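Local coordinates for nitroalkane oxidase (PDB 3MKH), which oxidises primary and secondary nitroalkanes to aldehydes or ketones with its FAD cofactor, consuming oxygen and releasing nitrite and hydrogen peroxide, at residues P28-Y33 against F385-N390. Sequence-based numbering, arbitrary orientation.
Sequences PARQTY and FSDLLN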
ATOM      1  N   PRO A  28      22.452 -12.307 -26.894  1.00 30.11           N
ATOM      2  CA  PRO A  28      22.317 -12.595 -28.326  1.00 30.41           C
ATOM      3  C   PRO A  28      20.984 -13.252 -28.695  1.00 30.21           C
ATOM      4  O   PRO A  28      20.473 -12.990 -29.774  1.00 29.33           O
ATOM      5  CB  PRO A  28      23.484 -13.549 -28.600  1.00 29.39           C
ATOM      6  CG  PRO A  28      24.505 -13.179 -27.586  1.00 32.94           C
ATOM      7  CD  PRO A  28      23.716 -12.835 -26.347  1.00 30.02           C
ATOM      8  N   ALA A  29      20.436 -14.087 -27.819  1.00 25.66           N
ATOM      9  CA  ALA A  29      19.125 -14.672 -28.055  1.00 25.12           C
ATOM     10  C   ALA A  29      18.104 -13.549 -28.259  1.00 25.46           C
ATOM     11  O   ALA A  29      17.255 -13.642 -29.129  1.00 20.81           O
ATOM     12  CB  ALA A  29      18.711 -15.582 -26.884  1.00 22.15           C
ATOM     13  N   ARG A  30      18.190 -12.497 -27.448  1.00 26.16           N
ATOM     14  CA  ARG A  30      17.269 -11.367 -27.558  1.00 23.63           C
ATOM     15  C   ARG A  30      17.388 -10.637 -28.922  1.00 26.11           C
ATOM     16  O   ARG A  30      16.376 -10.348 -29.579  1.00 25.02           O
ATOM     17  CB  ARG A  30      17.502 -10.390 -26.406  1.00 26.88           C
ATOM     18  CG  ARG A  30      16.821  -9.015 -26.556  1.00 29.41           C
ATOM     19  CD  ARG A  30      15.575  -8.919 -25.700  1.00 30.33           C
ATOM     20  NE  ARG A  30      14.888  -7.628 -25.809  1.00 28.43           N
ATOM     21  CZ  ARG A  30      13.593  -7.458 -25.564  1.00 30.98           C
ATOM     22  NH1 ARG A  30      12.848  -8.497 -25.202  1.00 30.30           N
ATOM     23  NH2 ARG A  30      13.031  -6.259 -25.685  1.00 31.99           N
ATOM     24  N   GLN A  31      18.610 -10.335 -29.346  1.00 27.22           N
ATOM     25  CA  GLN A  31      18.782  -9.614 -30.613  1.00 30.70           C
ATOM     26  C   GLN A  31      18.299 -10.475 -31.784  1.00 28.35           C
ATOM     27  O   GLN A  31      17.828  -9.968 -32.807  1.00 30.55           O
ATOM     28  CB  GLN A  31      20.229  -9.157 -30.815  1.00 33.76           C
ATOM     29  CG  GLN A  31      20.689  -8.099 -29.801  1.00 36.55           C
ATOM     30  CD  GLN A  31      19.651  -6.998 -29.557  1.00 44.28           C
ATOM     31  OE1 GLN A  31      19.186  -6.809 -28.421  1.00 46.02           O
ATOM     32  NE2 GLN A  31      19.289  -6.259 -30.616  1.00 40.27           N
ATOM     33  N   THR A  32      18.389 -11.783 -31.608  1.00 26.06           N
ATOM     34  CA  THR A  32      17.892 -12.712 -32.603  1.00 26.78           C
ATOM     35  C   THR A  32      16.366 -12.747 -32.694  1.00 27.30           C
ATOM     36  O   THR A  32      15.814 -12.549 -33.785  1.00 26.12           O
ATOM     37  CB  THR A  32      18.456 -14.111 -32.360  1.00 29.26           C
ATOM     38  OG1 THR A  32      19.860 -14.079 -32.626  1.00 28.96           O
ATOM     39  CG2 THR A  32      17.785 -15.135 -33.275  1.00 27.07           C
ATOM     40  N   TYR A  33      15.673 -12.970 -31.575  1.00 21.48           N
ATOM     41  CA  TYR A  33      14.208 -13.113 -31.659  1.00 25.08           C
ATOM     42  C   TYR A  33      13.458 -11.806 -31.974  1.00 23.76           C
ATOM     43  O   TYR A  33      12.364 -11.813 -32.549  1.00 23.97           O
ATOM     44  CB  TYR A  33      13.615 -13.890 -30.461  1.00 20.63           C
ATOM     45  CG  TYR A  33      13.557 -13.200 -29.107  1.00 20.98           C
ATOM     46  CD1 TYR A  33      12.754 -12.084 -28.893  1.00 22.71           C
ATOM     47  CD2 TYR A  33      14.234 -13.732 -28.005  1.00 21.48           C
ATOM     48  CE1 TYR A  33      12.675 -11.475 -27.621  1.00 22.00           C
ATOM     49  CE2 TYR A  33      14.160 -13.128 -26.745  1.00 20.87           C
ATOM     50  CZ  TYR A  33      13.379 -12.009 -26.562  1.00 21.79           C
ATOM     51  OH  TYR A  33      13.300 -11.407 -25.321  1.00 22.81           O
ATOM     52  N   PHE A 385      11.820   0.077 -19.380  1.00 22.07           N
ATOM     53  CA  PHE A 385      10.903   0.066 -18.238  1.00 20.92           C
ATOM     54  C   PHE A 385       9.567  -0.615 -18.510  1.00 19.23           C
ATOM     55  O   PHE A 385       9.048  -1.314 -17.645  1.00 20.41           O
ATOM     56  CB  PHE A 385      10.723   1.486 -17.681  1.00 21.49           C
ATOM     57  CG  PHE A 385      12.036   2.145 -17.339  1.00 21.27           C
ATOM     58  CD1 PHE A 385      12.709   1.801 -16.180  1.00 23.19           C
ATOM     59  CD2 PHE A 385      12.617   3.055 -18.201  1.00 25.60           C
ATOM     60  CE1 PHE A 385      13.934   2.379 -15.869  1.00 25.92           C
ATOM     61  CE2 PHE A 385      13.849   3.630 -17.908  1.00 24.27           C
ATOM     62  CZ  PHE A 385      14.500   3.295 -16.727  1.00 23.42           C
ATOM     63  N   SER A 386       9.019  -0.433 -19.706  1.00 20.19           N
ATOM     64  CA  SER A 386       7.756  -1.082 -20.038  1.00 20.38           C
ATOM     65  C   SER A 386       7.915  -2.609 -20.067  1.00 19.84           C
ATOM     66  O   SER A 386       7.101  -3.338 -19.503  1.00 20.12           O
ATOM     67  CB  SER A 386       7.219  -0.570 -21.378  1.00 21.89           C
ATOM     68  OG  SER A 386       6.031  -1.239 -21.737  1.00 23.35           O
ATOM     69  N   ASP A 387       8.967  -3.082 -20.723  1.00 20.43           N
ATOM     70  CA  ASP A 387       9.220  -4.516 -20.797  1.00 20.04           C
ATOM     71  C   ASP A 387       9.451  -5.102 -19.409  1.00 22.34           C
ATOM     72  O   ASP A 387       9.033  -6.231 -19.139  1.00 20.25           O
ATOM     73  CB  ASP A 387      10.428  -4.816 -21.679  1.00 24.02           C
ATOM     74  CG  ASP A 387      10.118  -4.689 -23.161  1.00 33.57           C
ATOM     75  OD1 ASP A 387       8.921  -4.555 -23.523  1.00 32.08           O
ATOM     76  OD2 ASP A 387      11.082  -4.736 -23.956  1.00 37.46           O
ATOM     77  N   LEU A 388      10.133  -4.356 -18.537  1.00 20.69           N
ATOM     78  CA  LEU A 388      10.339  -4.833 -17.158  1.00 18.91           C
ATOM     79  C   LEU A 388       9.003  -5.054 -16.447  1.00 17.43           C
ATOM     80  O   LEU A 388       8.771  -6.110 -15.874  1.00 21.09           O
ATOM     81  CB  LEU A 388      11.227  -3.876 -16.351  1.00 20.60           C
ATOM     82  CG  LEU A 388      12.714  -4.035 -16.676  1.00 23.06           C
ATOM     83  CD1 LEU A 388      13.479  -2.794 -16.260  1.00 23.47           C
ATOM     84  CD2 LEU A 388      13.243  -5.271 -15.962  1.00 22.03           C
ATOM     85  N   LEU A 389       8.126  -4.054 -16.484  1.00 18.23           N
ATOM     86  CA  LEU A 389       6.777  -4.192 -15.911  1.00 18.56           C
ATOM     87  C   LEU A 389       6.020  -5.403 -16.502  1.00 19.26           C
ATOM     88  O   LEU A 389       5.473  -6.239 -15.785  1.00 18.83           O
ATOM     89  CB  LEU A 389       5.967  -2.906 -16.184  1.00 17.38           C
ATOM     90  CG  LEU A 389       4.517  -2.966 -15.700  1.00 19.72           C
ATOM     91  CD1 LEU A 389       4.499  -3.339 -14.213  1.00 22.28           C
ATOM     92  CD2 LEU A 389       3.780  -1.643 -15.942  1.00 18.61           C
ATOM     93  N   ASN A 390       5.992  -5.495 -17.825  1.00 17.99           N
ATOM     94  CA  ASN A 390       5.262  -6.578 -18.465  1.00 22.00           C
ATOM     95  C   ASN A 390       5.876  -7.956 -18.259  1.00 20.30           C
ATOM     96  O   ASN A 390       5.218  -8.968 -18.486  1.00 21.50           O
ATOM     97  CB  ASN A 390       5.038  -6.286 -19.939  1.00 19.76           C
ATOM     98  CG  ASN A 390       3.943  -5.269 -20.141  1.00 22.03           C
ATOM     99  OD1 ASN A 390       2.797  -5.532 -19.815  1.00 24.03           O
ATOM    100  ND2 ASN A 390       4.300  -4.086 -20.625  1.00 24.68           N
TER
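The guanidinium of Arg30 meets the carboxylate of Asp387 obliquely, the two planes turned 74° apart, while the hydroxyl of Tyr33 sits at the guanidinium edge, close to its plane. CA of Arg30 lies over one face of the Tyr33 ring, 3.6 Å from its plane and nearer the ring's border than its middle. Two planar groups thus share one arginine, and they are gripped unequally. Arg30 NH1 donates to Tyr33 OH over 2.9 Å in a fairly straight bond within one helical turn. Between the two helices, Arg30 NH2 reaches Asp387 OD2 at 3.0 Å, but the 127° N-H...O angle makes this hydrogen bond weak, so the salt bridge probably relies more on charge than on direction.

Such a bridge illustrates how a long side chain can link helices whose backbones stand well apart: the nearest CA atoms, those of Arg30 and Asp387, are 12.5 Å from each other. Arg30 spans a little over half of that distance, with CG anti to the backbone N (chi1 167°) and a bend at chi2, before extending again through chi3; the shorter Asp387 side chain and the bridge itself make up the rest. Between residues 28-33 and 385-390 this is the only pair in contact, burying 56 Å² in all. A leucine in place of Arg30 would probably leave the Asp387 carboxylate without its cationic mate and deprive the Tyr33 hydroxyl of a donor.

Glu89 lies against Arg30 and hydrogen-bonds to Tyr33 OH, adding a second acid to the cluster. The contact is a surface tie, remote from the active site, with the Arg30 side chain about 13 Å from the bound FAD; it joins the end of helix 9-33 in the N-terminal domain to helix 385-392 in the C-terminal domain of this acyl-CoA dehydrogenase-family chain. Tyr33 also packs on helix 90-109, whereas Leu388 rests on helices 262-298 and 345-374.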